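Local coordinates for protein WA352 (Oryza sativa subsp. indica, PDB 5ZT3) that is a mitochondrial protein linked to cytoplasmic male sterility in rice, represented here by a mostly helical piece from its DUF8018 region, at residues 30-33 / 34-38. Residues are numbered along the deposited sequence; the frame is centred on the assembly and turned at random.
Sequences QSIQ and RRLLG
R34, R35, L36 and L37 each give a backbone N-H to the carbonyl four residues earlier, from Q30 O to Q33 O, so residues 30-37 are one run of alpha helix. L36 N to I32 O is 2.9 Å, with an N-H...O angle of 163°. Helix 29-37 ends at L37; G38 is the first residue to leave helical geometry, with positive phi.

The side chain of R35 runs back along the helix towards its start. CG is anti to its own carbonyl carbon (chi1 -72°), which sends the chain past S31. The guanidinium lies with one face over S31 O, which sits 3.3 Å above the plane and towards the rim. R35 NH1 packs on I32 CG1 at 3.5 Å. NH2 comes close to the serine hydroxyl, but the angle is poor for a hydrogen bond. That hydroxyl accepts from the backbone N of S28 instead. The charge of R35 is met by salt bridges from NH2 to D27 and from NH1 to E95.

R34 also folds back, bent at chi3 (68°). Its guanidinium passes over S31, with NH2 3.5 Å from S31 CB. I32 and L36 lie side by side, CG2 to CD1 4.1 Å. Q33 and L37 do the same, and Q33 NE2 hydrogen-bonds S51 OG on helix 45-72.

A leucine in place of R35 would probably leave D27 and E95 without its positive charge. The i to i+4 pair S31 and R35 puts a guanidinium beside a helical carbonyl, where two acids can balance its charge: D27 just before the helix and E95 on a loop distant in sequence.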
loop_
_atom_site.group_PDB
_atom_site.type_symbol
_atom_site.label_atom_id
_atom_site.label_comp_id
_atom_site.label_asym_id
_atom_site.label_seq_id
_atom_site.Cartn_x
_atom_site.Cartn_y
_atom_site.Cartn_z
ATOM N N GLN A 30 9.426 6.348 -1.970
ATOM C CA GLN A 30 10.525 6.590 -1.042
ATOM C C GLN A 30 10.160 6.192 0.382
ATOM O O GLN A 30 10.989 5.613 1.101
ATOM C CB GLN A 30 10.958 8.051 -1.104
ATOM C CG GLN A 30 11.847 8.372 -2.289
ATOM C CD GLN A 30 12.209 9.843 -2.356
ATOM O OE1 GLN A 30 11.505 10.693 -1.807
ATOM N NE2 GLN A 30 13.316 10.149 -3.019
ATOM N N SER A 31 8.929 6.471 0.818
ATOM C CA SER A 31 8.574 6.121 2.187
ATOM C C SER A 31 8.485 4.610 2.363
ATOM O O SER A 31 8.881 4.080 3.409
ATOM C CB SER A 31 7.299 6.841 2.639
ATOM O OG SER A 31 6.137 6.277 2.059
ATOM N N ILE A 32 8.011 3.895 1.339
ATOM C CA ILE A 32 7.999 2.435 1.403
ATOM C C ILE A 32 9.421 1.894 1.408
ATOM O O ILE A 32 9.742 0.962 2.155
ATOM C CB ILE A 32 7.162 1.853 0.253
ATOM C CG1 ILE A 32 5.701 2.259 0.414
ATOM C CG2 ILE A 32 7.317 0.334 0.168
ATOM C CD1 ILE A 32 4.864 2.030 -0.837
ATOM N N GLN A 33 10.289 2.474 0.581
ATOM C CA GLN A 33 11.679 2.030 0.561
ATOM C C GLN A 33 12.328 2.195 1.929
ATOM O O GLN A 33 13.041 1.300 2.398
ATOM C CB GLN A 33 12.453 2.816 -0.488
ATOM C CG GLN A 33 13.898 2.397 -0.616
ATOM C CD GLN A 33 14.621 3.173 -1.683
ATOM O OE1 GLN A 33 14.140 4.202 -2.156
ATOM N NE2 GLN A 33 15.781 2.682 -2.079
ATOM N N ARG A 34 12.066 3.320 2.592
ATOM C CA ARG A 34 12.584 3.539 3.937
ATOM C C ARG A 34 12.085 2.473 4.906
ATOM O O ARG A 34 12.853 1.961 5.733
ATOM C CB ARG A 34 12.181 4.944 4.393
ATOM C CG ARG A 34 12.657 5.368 5.769
ATOM C CD ARG A 34 12.585 6.894 5.902
ATOM N NE ARG A 34 11.215 7.411 5.921
ATOM C CZ ARG A 34 10.615 8.009 4.895
ATOM N NH1 ARG A 34 11.256 8.174 3.744
ATOM N NH2 ARG A 34 9.365 8.446 5.018
ATOM N N ARG A 35 10.805 2.106 4.814
ATOM C CA ARG A 35 10.288 1.055 5.685
ATOM C C ARG A 35 10.929 -0.294 5.376
ATOM O O ARG A 35 11.273 -1.044 6.297
ATOM C CB ARG A 35 8.755 0.994 5.638
ATOM C CG ARG A 35 8.094 2.171 6.336
ATOM C CD ARG A 35 6.590 2.203 6.108
ATOM N NE ARG A 35 6.232 3.467 5.493
ATOM C CZ ARG A 35 5.498 3.562 4.397
ATOM N NH1 ARG A 35 5.039 2.459 3.820
ATOM N NH2 ARG A 35 5.218 4.751 3.880
ATOM N N LEU A 36 11.121 -0.615 4.093
ATOM C CA LEU A 36 11.773 -1.873 3.735
ATOM C C LEU A 36 13.200 -1.930 4.258
ATOM O O LEU A 36 13.683 -3.000 4.643
ATOM C CB LEU A 36 11.755 -2.087 2.219
ATOM C CG LEU A 36 10.373 -2.244 1.599
ATOM C CD1 LEU A 36 10.480 -2.338 0.084
ATOM C CD2 LEU A 36 9.687 -3.471 2.186
ATOM N N LEU A 37 13.896 -0.790 4.270
ATOM C CA LEU A 37 15.259 -0.760 4.775
ATOM C C LEU A 37 15.325 -0.955 6.289
ATOM O O LEU A 37 16.358 -1.396 6.796
ATOM C CB LEU A 37 15.945 0.538 4.343
ATOM C CG LEU A 37 16.306 0.615 2.860
ATOM C CD1 LEU A 37 16.671 2.035 2.455
ATOM C CD2 LEU A 37 17.460 -0.329 2.536
ATOM N N GLY A 38 14.261 -0.641 7.018
ATOM C CA GLY A 38 14.211 -0.972 8.436
ATOM C C GLY A 38 15.277 -0.243 9.229
ATOM O O GLY A 38 15.438 0.980 9.133
#